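PDB 5E57: transcription regulator AmtR from Mycobacterium smegmatis, which regulates transcription in nitrogen metabolism, probably binding DNA through a TetR-type helix-turn-helix, and is implicated in post-transcriptional control of urea metabolism through a small antisense RNA. Local coordinates for the interface of chains A and B. Numbering follows the deposited sequence. Chains: chain A/B, Transcription regulator AmtR.

Contacts 1 and 2 are neighbouring patches of one two-fold symmetric interface between chains A and B, with the centres of their C-alpha atoms about 15 Å apart. Both draw on helix 151-165 of each subunit. Contact 1, which adds helix 118-142, is a polar network of arginines and aspartates, whereas contact 2 is mostly apolar and brings in helix 173-183. B:Arg154 makes salt bridges through its guanidinium in contact 1; A:Arg154, its twin in the other chain, packs through CB in contact 2. Each patch recurs with the chains exchanged, which fits the dimer typical of TetR regulators.

Contact 1: the interface of chains A and B. Residues chain A 162, 165-166; chain B 128, 150, 154.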
ATOM      1  N   SER A 162       2.552  -2.751   5.988  1.00 23.54           N
ATOM      2  CA  SER A 162       2.779  -3.692   7.121  1.00 26.02           C
ATOM      3  C   SER A 162       3.712  -3.096   8.166  1.00 27.02           C
ATOM      4  O   SER A 162       3.445  -3.187   9.362  1.00 23.41           O
ATOM      5  CB  SER A 162       3.349  -5.038   6.666  1.00 25.36           C
ATOM      6  OG  SER A 162       2.479  -5.701   5.770  1.00 25.25           O
ATOM      7  N   ASP A 165       1.886  -0.521  10.233  1.00 22.33           N
ATOM      8  CA  ASP A 165       0.935  -1.112  11.185  1.00 24.61           C
ATOM      9  C   ASP A 165       1.657  -1.860  12.325  1.00 29.48           C
ATOM     10  O   ASP A 165       1.200  -1.825  13.466  1.00 28.56           O
ATOM     11  CB  ASP A 165       0.010  -2.079  10.461  1.00 23.20           C
ATOM     12  CG  ASP A 165      -0.961  -1.385   9.524  1.00 24.56           C
ATOM     13  OD1 ASP A 165      -1.157  -0.210   9.720  1.00 26.37           O
ATOM     14  OD2 ASP A 165      -1.634  -2.016   8.659  1.00 22.52           O
ATOM     15  N   ASP A 166       2.763  -2.531  12.017  1.00 28.58           N
ATOM     16  CA  ASP A 166       3.415  -3.462  12.928  1.00 31.61           C
ATOM     17  C   ASP A 166       4.814  -3.119  13.410  1.00 31.76           C
ATOM     18  O   ASP A 166       5.688  -2.659  12.672  1.00 38.96           O
ATOM     19  CB  ASP A 166       3.489  -4.790  12.246  1.00 31.78           C
ATOM     20  CG  ASP A 166       2.172  -5.377  12.087  1.00 35.48           C
ATOM     21  OD1 ASP A 166       1.292  -4.920  12.818  1.00 36.75           O
ATOM     22  OD2 ASP A 166       1.967  -6.215  11.204  1.00 34.61           O
TER
ATOM     23  N   ARG B 128      -8.854  -4.763   9.924  1.00 22.97           N
ATOM     24  CA  ARG B 128      -7.768  -5.688   9.530  1.00 23.38           C
ATOM     25  C   ARG B 128      -7.955  -7.059  10.175  1.00 22.56           C
ATOM     26  O   ARG B 128      -7.809  -8.111   9.557  1.00 26.51           O
ATOM     27  CB  ARG B 128      -6.431  -5.121   9.941  1.00 21.40           C
ATOM     28  CG  ARG B 128      -5.260  -5.945   9.499  1.00 23.21           C
ATOM     29  CD  ARG B 128      -3.984  -5.398  10.114  1.00 22.78           C
ATOM     30  NE  ARG B 128      -2.860  -6.263   9.788  1.00 23.65           N
ATOM     31  CZ  ARG B 128      -1.692  -6.218  10.389  1.00 22.39           C
ATOM     32  NH1 ARG B 128      -1.454  -5.318  11.295  1.00 24.94           N
ATOM     33  NH2 ARG B 128      -0.729  -7.033  10.031  1.00 25.38           N
ATOM     34  N   ASP B 150      -3.244 -12.166   6.110  1.00 23.43           N
ATOM     35  CA  ASP B 150      -3.208 -10.666   6.023  1.00 21.74           C
ATOM     36  C   ASP B 150      -3.333 -10.123   4.610  1.00 23.10           C
ATOM     37  O   ASP B 150      -3.616  -8.956   4.439  1.00 24.08           O
ATOM     38  CB  ASP B 150      -1.933 -10.093   6.658  1.00 24.42           C
ATOM     39  CG  ASP B 150      -2.104  -8.676   7.167  1.00 26.84           C
ATOM     40  OD1 ASP B 150      -3.174  -8.344   7.707  1.00 29.41           O
ATOM     41  OD2 ASP B 150      -1.180  -7.854   7.070  1.00 26.20           O
ATOM     42  N   ARG B 154      -4.330  -6.275   2.558  1.00 20.37           N
ATOM     43  CA  ARG B 154      -3.291  -5.487   1.854  1.00 21.04           C
ATOM     44  C   ARG B 154      -3.648  -5.258   0.382  1.00 20.44           C
ATOM     45  O   ARG B 154      -3.331  -4.228  -0.147  1.00 20.77           O
ATOM     46  CB  ARG B 154      -1.986  -6.180   1.952  1.00 20.40           C
ATOM     47  CG  ARG B 154      -1.548  -6.444   3.366  1.00 23.13           C
ATOM     48  CD  ARG B 154      -1.498  -5.125   4.148  1.00 23.76           C
ATOM     49  NE  ARG B 154      -1.114  -5.364   5.540  1.00 24.17           N
ATOM     50  CZ  ARG B 154      -1.027  -4.408   6.437  1.00 27.02           C
ATOM     51  NH1 ARG B 154      -1.305  -3.169   6.089  1.00 30.20           N
ATOM     52  NH2 ARG B 154      -0.689  -4.698   7.695  1.00 28.88           N
TER
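B:Arg128 and A:Asp166 meet tip to tip across the dimer interface of this TetR-family regulator, whose helices 118-142 and 151-165 supply most of the patch. The guanidinium takes the carboxylate end-on, each terminal nitrogen serving one oxygen. NH1 of B:Arg128 lies 3.2 Å from OD1 of A:Asp166 in a nearly straight bond (171° at H). NH2 of B:Arg128 lies 3.1 Å from OD2 of A:Asp166, using that oxygen's syn lone pair. The two planes are turned 31° apart. CG of B:Arg128 is anti to the backbone N (chi1 -176°) and the chain stays extended to NE, which carries the charged end over to chain A.

A second salt bridge across the interface joins B:Arg154 to A:Asp165. Here NH1 of B:Arg154 comes within 2.8 Å of OD2 of A:Asp165 from above the carboxylate plane, and NH2 adds a weak bond to the same oxygen. A bend at chi2 turns the B:Arg154 chain toward this partner.

Within chain B, B:Asp150 ties the two arginines together. It is gripped side-on by B:Arg128, whose NE stands 3.0 Å from OD1 of B:Asp150, while NH2 of B:Arg128 bonds OD2. OD2 of B:Asp150 also accepts from NE of B:Arg154 at 2.9 Å, the two donors reaching it from opposite faces. B:Asp150 thereby restrains the rotation of both guanidinium groups.

NH2 of B:Arg154 sits over the centre of the B:Arg128 guanidinium, 3.2 Å above its plane; the surrounding aspartates may offset these like charges. Above one face of the B:Arg154 guanidinium, offset toward the rim, OG of A:Ser162 lies 3.6 Å from NE of B:Arg154, too far to count as a hydrogen bond.

Contact 2: the interface of chains A and B. Residues chain A 147, 151, 154-155; chain B 155, 158, 176-177.
A:Leu155 and B:Leu155, the same residue from each subunit, cross obliquely where the two copies of helix 151-165 face each other in this TetR-family dimer. CG of A:Leu155 lies 3.9 Å from CD2 of B:Leu155, and the two CD2 methyls are also in contact. CG anti to the carbonyl carbon in both side chains (chi1 -75° in A:Leu155) places their branched ends toward each other.

Alongside this pair, A:Arg154 packs through the base of its side chain: its CB is 3.8 Å from CB of B:Ser158. The hydroxyl of B:Ser158 lies between the backbone N and the carbonyl carbon (chi1 80°), turned back onto its own helix, where OG of B:Ser158 donates to the carbonyl O of B:Leu155 at 2.6 Å. The serine thus satisfies its hydroxyl within chain B and offers its CB to the partner.

A:Leu151 slants across B:Ile177 methyl to methyl, with CD2 of A:Leu151 4.0 Å from CD1 of B:Ile177. B:Val176 splits its two branches over A:Glu147: CG1 of B:Val176 approaches the backbone carbonyl O of A:Glu147 at 3.7 Å, and CG2 touches its CB. The glutamate side chain is modelled incompletely. Polar bonds across this patch are absent, so van der Waals packing carries it.

In the fold, the 3-10 helix 146-148 and the first part of helix 151-165 of chain A lie against helices 151-165 and 173-183 of chain B, in the helical region that follows the N-terminal helix-turn-helix (predicted at residues 30-49) and carries dimerisation in TetR regulators.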
ATOM      1  N   GLU A 147      -5.903  -9.673 -16.081  1.00 30.98           N
ATOM      2  CA  GLU A 147      -6.113  -8.411 -15.431  1.00 30.07           C
ATOM      3  C   GLU A 147      -5.262  -8.259 -14.160  1.00 29.32           C
ATOM      4  O   GLU A 147      -5.157  -7.165 -13.640  1.00 27.49           O
ATOM      5  CB  GLU A 147      -7.618  -8.228 -15.132  1.00 29.38           C
ATOM      6  N   LEU A 151      -0.689  -6.676  -9.747  1.00 25.44           N
ATOM      7  CA  LEU A 151      -0.842  -7.060  -8.383  1.00 23.19           C
ATOM      8  C   LEU A 151       0.455  -7.528  -7.718  1.00 22.52           C
ATOM      9  O   LEU A 151       0.654  -7.234  -6.551  1.00 23.21           O
ATOM     10  CB  LEU A 151      -1.985  -8.037  -8.199  1.00 24.86           C
ATOM     11  CG  LEU A 151      -3.332  -7.465  -8.703  1.00 26.05           C
ATOM     12  CD1 LEU A 151      -4.385  -8.498  -8.444  1.00 28.34           C
ATOM     13  CD2 LEU A 151      -3.720  -6.149  -8.049  1.00 26.59           C
ATOM     14  N   ARG A 154       1.988  -4.393  -6.437  1.00 22.56           N
ATOM     15  CA  ARG A 154       1.224  -3.860  -5.304  1.00 23.64           C
ATOM     16  C   ARG A 154       1.448  -4.686  -4.029  1.00 22.14           C
ATOM     17  O   ARG A 154       1.580  -4.108  -2.962  1.00 23.43           O
ATOM     18  CB  ARG A 154      -0.234  -3.805  -5.646  1.00 22.88           C
ATOM     19  CG  ARG A 154      -0.579  -2.950  -6.849  1.00 25.22           C
ATOM     20  CD  ARG A 154      -0.185  -1.513  -6.618  1.00 24.71           C
ATOM     21  NE  ARG A 154      -0.258  -0.703  -7.826  1.00 25.50           N
ATOM     22  CZ  ARG A 154       0.256   0.524  -7.952  1.00 25.35           C
ATOM     23  NH1 ARG A 154       0.905   1.099  -6.979  1.00 26.55           N
ATOM     24  NH2 ARG A 154       0.165   1.166  -9.093  1.00 27.55           N
ATOM     25  N   LEU A 155       1.556  -6.004  -4.151  1.00 20.74           N
ATOM     26  CA  LEU A 155       1.888  -6.894  -3.018  1.00 22.41           C
ATOM     27  C   LEU A 155       3.232  -6.619  -2.440  1.00 20.88           C
ATOM     28  O   LEU A 155       3.395  -6.542  -1.214  1.00 17.40           O
ATOM     29  CB  LEU A 155       1.780  -8.378  -3.380  1.00 23.52           C
ATOM     30  CG  LEU A 155       0.337  -8.815  -3.455  1.00 23.83           C
ATOM     31  CD1 LEU A 155       0.178 -10.073  -4.279  1.00 26.25           C
ATOM     32  CD2 LEU A 155      -0.189  -9.023  -2.053  1.00 26.98           C
TER
ATOM     33  N   LEU B 155      -4.338  -6.203  -0.258  1.00 20.89           N
ATOM     34  CA  LEU B 155      -4.772  -6.050  -1.660  1.00 21.77           C
ATOM     35  C   LEU B 155      -5.825  -4.982  -1.815  1.00 21.91           C
ATOM     36  O   LEU B 155      -5.782  -4.173  -2.736  1.00 22.48           O
ATOM     37  CB  LEU B 155      -5.250  -7.398  -2.270  1.00 21.87           C
ATOM     38  CG  LEU B 155      -4.075  -8.313  -2.656  1.00 22.78           C
ATOM     39  CD1 LEU B 155      -4.427  -9.796  -2.687  1.00 22.99           C
ATOM     40  CD2 LEU B 155      -3.456  -7.916  -3.999  1.00 24.20           C
ATOM     41  N   SER B 158      -4.325  -1.636  -1.400  1.00 17.53           N
ATOM     42  CA  SER B 158      -3.420  -1.347  -2.543  1.00 17.80           C
ATOM     43  C   SER B 158      -4.085  -0.425  -3.544  1.00 20.07           C
ATOM     44  O   SER B 158      -3.375   0.248  -4.338  1.00 22.02           O
ATOM     45  CB  SER B 158      -2.862  -2.630  -3.220  1.00 18.20           C
ATOM     46  OG  SER B 158      -3.798  -3.237  -4.116  1.00 20.73           O
ATOM     47  N   VAL B 176     -11.211  -7.106  -9.768  1.00 27.75           N
ATOM     48  CA  VAL B 176      -9.871  -7.576  -9.989  1.00 25.88           C
ATOM     49  C   VAL B 176      -9.201  -7.808  -8.639  1.00 24.19           C
ATOM     50  O   VAL B 176      -8.581  -8.848  -8.382  1.00 27.75           O
ATOM     51  CB  VAL B 176      -9.107  -6.545 -10.848  1.00 25.75           C
ATOM     52  CG1 VAL B 176      -7.632  -6.844 -10.876  1.00 24.53           C
ATOM     53  CG2 VAL B 176      -9.700  -6.523 -12.270  1.00 26.06           C
ATOM     54  N   ILE B 177      -9.318  -6.852  -7.755  1.00 25.14           N
ATOM     55  CA  ILE B 177      -8.852  -7.092  -6.388  1.00 26.65           C
ATOM     56  C   ILE B 177      -9.564  -8.297  -5.709  1.00 24.09           C
ATOM     57  O   ILE B 177      -8.938  -9.092  -4.952  1.00 25.28           O
ATOM     58  CB  ILE B 177      -9.112  -5.849  -5.527  1.00 27.86           C
ATOM     59  CG1 ILE B 177      -8.349  -4.649  -6.082  1.00 31.43           C
ATOM     60  CG2 ILE B 177      -8.743  -6.141  -4.080  1.00 28.58           C
ATOM     61  CD1 ILE B 177      -6.876  -4.804  -6.032  1.00 30.17           C
TER